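PDB 1VHZ: ADP compounds hydrolase NudE from Escherichia coli, which hydrolyses ADP-ribose, NADH and the dinucleotides Ap2A and Ap3A as a homodimeric enzyme of the Nudix family, using magnesium or another divalent cation. Local coordinates for residues P164-E168 with A169-S173; G87-V90 with Y91-A94. One frame throughout, in Å; residues are numbered along the deposited sequence.

Contact 1: residues P164-E168 with A169-S173; sequences PDFNE and ARNVS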
loop_
_atom_site.group_PDB
_atom_site.type_symbol
_atom_site.label_atom_id
_atom_site.label_comp_id
_atom_site.label_asym_id
_atom_site.label_seq_id
_atom_site.Cartn_x
_atom_site.Cartn_y
_atom_site.Cartn_z
ATOM N N PRO A 164 13.220 -1.247 8.815
ATOM C CA PRO A 164 11.936 -0.591 8.977
ATOM C C PRO A 164 11.739 0.596 8.055
ATOM O O PRO A 164 10.590 0.904 7.692
ATOM C CB PRO A 164 11.904 -0.177 10.454
ATOM C CG PRO A 164 12.839 -1.155 11.098
ATOM C CD PRO A 164 13.966 -1.333 10.103
ATOM N N ASP A 165 12.791 1.298 7.628
ATOM C CA ASP A 165 12.701 2.432 6.726
ATOM C C ASP A 165 12.259 2.044 5.314
ATOM O O ASP A 165 11.919 2.912 4.496
ATOM C CB ASP A 165 14.073 3.127 6.578
ATOM C CG ASP A 165 14.513 3.810 7.867
ATOM O OD1 ASP A 165 15.735 3.987 8.049
ATOM O OD2 ASP A 165 13.633 4.165 8.675
ATOM N N PHE A 166 12.436 0.785 4.963
ATOM C CA PHE A 166 12.057 0.233 3.698
ATOM C C PHE A 166 10.688 -0.446 3.750
ATOM O O PHE A 166 10.029 -0.524 2.723
ATOM C CB PHE A 166 13.091 -0.848 3.267
ATOM C CG PHE A 166 12.696 -1.581 2.007
ATOM C CD1 PHE A 166 12.003 -2.773 2.068
ATOM C CD2 PHE A 166 13.025 -1.067 0.755
ATOM C CE1 PHE A 166 11.648 -3.464 0.919
ATOM C CE2 PHE A 166 12.674 -1.748 -0.397
ATOM C CZ PHE A 166 11.976 -2.952 -0.317
ATOM N N ASN A 167 10.289 -0.974 4.912
ATOM C CA ASN A 167 9.059 -1.745 5.024
ATOM C C ASN A 167 7.755 -1.007 4.834
ATOM O O ASN A 167 6.981 -0.782 5.758
ATOM C CB ASN A 167 9.079 -2.586 6.318
ATOM C CG ASN A 167 10.129 -3.691 6.196
ATOM O OD1 ASN A 167 10.529 -4.082 5.099
ATOM N ND2 ASN A 167 10.630 -4.206 7.299
ATOM N N GLU A 168 7.477 -0.636 3.599
ATOM C CA GLU A 168 6.291 0.076 3.138
ATOM C C GLU A 168 5.629 -0.828 2.099
ATOM O O GLU A 168 6.338 -1.427 1.282
ATOM C CB GLU A 168 6.689 1.446 2.617
ATOM C CG GLU A 168 5.538 2.343 2.212
ATOM C CD GLU A 168 5.047 2.079 0.803
ATOM O OE1 GLU A 168 5.800 1.467 0.012
ATOM O OE2 GLU A 168 3.923 2.495 0.475
ATOM N N ALA A 169 4.305 -0.954 2.112
ATOM C CA ALA A 169 3.607 -1.880 1.235
ATOM C C ALA A 169 3.967 -1.859 -0.231
ATOM O O ALA A 169 3.985 -2.958 -0.843
ATOM C CB ALA A 169 2.083 -1.804 1.395
ATOM N N ARG A 170 4.167 -0.714 -0.840
ATOM C CA ARG A 170 4.517 -0.637 -2.264
ATOM C C ARG A 170 5.954 -1.095 -2.482
ATOM O O ARG A 170 6.199 -1.822 -3.453
ATOM C CB ARG A 170 4.286 0.783 -2.785
ATOM C CG ARG A 170 2.786 1.137 -2.775
ATOM C CD ARG A 170 2.568 2.651 -2.954
ATOM N NE ARG A 170 3.443 3.415 -2.095
ATOM C CZ ARG A 170 3.680 4.713 -2.143
ATOM N NH1 ARG A 170 4.535 5.292 -1.294
ATOM N NH2 ARG A 170 3.078 5.455 -3.054
ATOM N N ASN A 171 6.866 -0.728 -1.562
ATOM C CA ASN A 171 8.247 -1.167 -1.664
ATOM C C ASN A 171 8.329 -2.690 -1.539
ATOM O O ASN A 171 9.005 -3.358 -2.328
ATOM C CB ASN A 171 9.171 -0.583 -0.564
ATOM C CG ASN A 171 9.543 0.867 -0.798
ATOM O OD1 ASN A 171 9.494 1.379 -1.925
ATOM N ND2 ASN A 171 9.879 1.571 0.275
ATOM N N VAL A 172 7.644 -3.228 -0.531
ATOM C CA VAL A 172 7.689 -4.691 -0.303
ATOM C C VAL A 172 7.075 -5.455 -1.456
ATOM O O VAL A 172 7.634 -6.438 -1.940
ATOM C CB VAL A 172 7.048 -5.029 1.044
ATOM C CG1 VAL A 172 6.839 -6.515 1.246
ATOM C CG2 VAL A 172 7.917 -4.473 2.198
ATOM N N SER A 173 5.911 -5.001 -1.954
ATOM C CA SER A 173 5.284 -5.638 -3.103
ATOM C C SER A 173 6.257 -5.654 -4.291
ATOM O O SER A 173 6.446 -6.684 -4.919
ATOM C CB SER A 173 4.056 -4.814 -3.572
ATOM O OG SER A 173 3.014 -4.939 -2.641
#

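Contact 2: residues G87-V90 with Y91-A94; sequences GESV and YEAA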
loop_
_atom_site.group_PDB
_atom_site.type_symbol
_atom_site.label_atom_id
_atom_site.label_comp_id
_atom_site.label_asym_id
_atom_site.label_seq_id
_atom_site.Cartn_x
_atom_site.Cartn_y
_atom_site.Cartn_z
ATOM N N GLY A 87 -0.510 12.006 -21.022
ATOM C CA GLY A 87 0.082 11.834 -22.344
ATOM C C GLY A 87 1.278 10.895 -22.340
ATOM O O GLY A 87 1.677 10.382 -23.386
ATOM N N GLU A 88 1.890 10.640 -21.186
ATOM C CA GLU A 88 3.053 9.784 -21.075
ATOM C C GLU A 88 2.693 8.320 -20.872
ATOM O O GLU A 88 1.733 8.026 -20.166
ATOM C CB GLU A 88 3.863 10.168 -19.811
ATOM C CG GLU A 88 4.945 11.180 -19.911
ATOM C CD GLU A 88 5.799 11.424 -18.687
ATOM O OE1 GLU A 88 5.396 11.230 -17.512
ATOM O OE2 GLU A 88 6.952 11.896 -18.878
ATOM N N SER A 89 3.460 7.416 -21.475
ATOM C CA SER A 89 3.233 5.991 -21.218
ATOM C C SER A 89 3.997 5.650 -19.918
ATOM O O SER A 89 4.781 6.480 -19.442
ATOM C CB SER A 89 3.839 5.142 -22.337
ATOM O OG SER A 89 5.254 5.177 -22.262
ATOM N N VAL A 90 3.861 4.447 -19.381
ATOM C CA VAL A 90 4.597 4.096 -18.183
ATOM C C VAL A 90 6.109 4.083 -18.422
ATOM O O VAL A 90 6.853 4.383 -17.492
ATOM C CB VAL A 90 4.247 2.709 -17.591
ATOM C CG1 VAL A 90 2.956 2.799 -16.814
ATOM C CG2 VAL A 90 4.174 1.666 -18.708
ATOM N N TYR A 91 6.555 3.673 -19.592
ATOM C CA TYR A 91 7.981 3.614 -19.892
ATOM C C TYR A 91 8.572 5.020 -19.896
ATOM O O TYR A 91 9.585 5.277 -19.270
ATOM C CB TYR A 91 8.210 2.924 -21.250
ATOM C CG TYR A 91 7.579 1.539 -21.289
ATOM C CD1 TYR A 91 8.229 0.471 -20.708
ATOM C CD2 TYR A 91 6.325 1.322 -21.852
ATOM C CE1 TYR A 91 7.700 -0.800 -20.725
ATOM C CE2 TYR A 91 5.773 0.061 -21.864
ATOM C CZ TYR A 91 6.460 -0.997 -21.309
ATOM O OH TYR A 91 5.911 -2.256 -21.275
ATOM N N GLU A 92 7.843 5.953 -20.493
ATOM C CA GLU A 92 8.267 7.336 -20.605
ATOM C C GLU A 92 8.343 7.995 -19.244
ATOM O O GLU A 92 9.311 8.689 -18.920
ATOM C CB GLU A 92 7.311 8.092 -21.551
ATOM C CG GLU A 92 7.529 7.789 -23.032
ATOM C CD GLU A 92 6.342 8.142 -23.918
ATOM O OE1 GLU A 92 5.244 8.497 -23.431
ATOM O OE2 GLU A 92 6.465 8.050 -25.160
ATOM N N ALA A 93 7.313 7.794 -18.417
ATOM C CA ALA A 93 7.337 8.394 -17.077
ATOM C C ALA A 93 8.489 7.785 -16.280
ATOM O O ALA A 93 9.212 8.509 -15.593
ATOM C CB ALA A 93 6.015 8.181 -16.368
ATOM N N ALA A 94 8.668 6.462 -16.404
ATOM C CA ALA A 94 9.727 5.801 -15.657
ATOM C C ALA A 94 11.097 6.371 -16.040
ATOM O O ALA A 94 11.893 6.711 -15.171
ATOM C CB ALA A 94 9.696 4.292 -15.876
#

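Contact 1: residues P164-E168 with A169-S173
Glu168 opens helix 169-184 as its N-cap, and its O takes the first helical bond from Val172 N at 2.9 Å, after an inverse gamma turn centred on Asn167. The glutamate chain bends at chi2 (-84°), which folds its carboxylate back over the first turn. There OE1 accepts from Asn171 N at 2.9 Å, nearly along its C-O axis, and more weakly from Arg170 N. OE2 meets Arg170 NE at 2.8 Å on its syn side, tilted 29° out of the carboxylate plane, a salt bridge at the guanidinium edge with the two planes 70° apart; it also accepts from Ala118 N of the second subunit. Asn171 ties the helix back to the loop: its ND2 donates to Phe166 O at 3.2 Å, while its CB makes a CH-pi contact over one face of the Phe166 ring, 3.9 Å from the centroid. Lys81 holds Asn171 OD1. Replacing Glu168 with an alanine would probably cost Asn171 N its carboxylate partner, Arg170 its salt bridge and the second subunit its bond. A buried carboxylate so placed is likely to be stabilised as an anion by the helix N-terminus and the arginine, tying the helix start to the dimer interface.

Contact 2: residues G87-V90 with Y91-A94
Ser89 and Glu92 exchange hydrogen bonds at the start of helix 90-102. Glu92 N donates to Ser89 OG at 3.2 Å, and Ser89 N donates to Glu92 OE1 at 2.9 Å, with an N-H...O angle of 167°. Serine suits the N-cap because its short hydroxyl can turn back to the helix: chi1 of 71° sets OG between the backbone N and the carbonyl carbon, facing Glu92 N. Glutamate suits the third helical position because its longer chain, extended beyond CG, spans back to the cap residue's own N-H, which meets OE1 on the anti side, 35° out of the carboxylate plane. Regular helical bonds take over at once, from Ala93 N to Ser89 O and from Ala94 N to Val90 O, both at 3.0 Å.

A second carboxylate, that of Glu88, lies along the helix. One of its oxygens, OE1, passes 3.3 Å from Ala93 CB and accepts from Asp85 N, whereas OE2 forms a salt bridge with Arg96, about one turn beyond Ala93. The small methyl of Ala93 lets the carboxylate lie close alongside the helix.

Apolar contact is made by Val90, whose CG2 sits over one face of the Tyr91 ring, 4.1 Å from its centroid, in a CH-pi contact. The tyrosine also packs on Leu109 and Phe111. Ala94 turns its methyl to Val52, Ile54 and Val129 of the central sheet, where a small residue allows close approach. Before the cap, Gly87 adopts a positive phi, at which a side chain would collide with the preceding carbonyl.

The reciprocal Ser89-Glu92 bonds form a capping box, here at the head of the Nudix-box helix, whose Glu97 and Glu101 probably bind the divalent metal, as in relatives.

Both contacts build the start of a helix in the Nudix domain, with centres 23 Å apart and nearest atoms about 14 Å apart, on opposite sides of the chain's centre. Contact 2 comes first in sequence, where the loop after strand 80-83 enters helix 90-102; contact 1 follows much later, where the loop after strand 149-153 enters helix 169-184. The mixed sheet separates the two helices, giving the alpha-beta-alpha sandwich of Nudix hydrolases. Their settings differ: residues 87-94 belong to the Nudix box that carries the probable metal ligands, whereas residues 164-173 also meet the second subunit, so one helix start lies within the Nudix box and the other at the dimer interface.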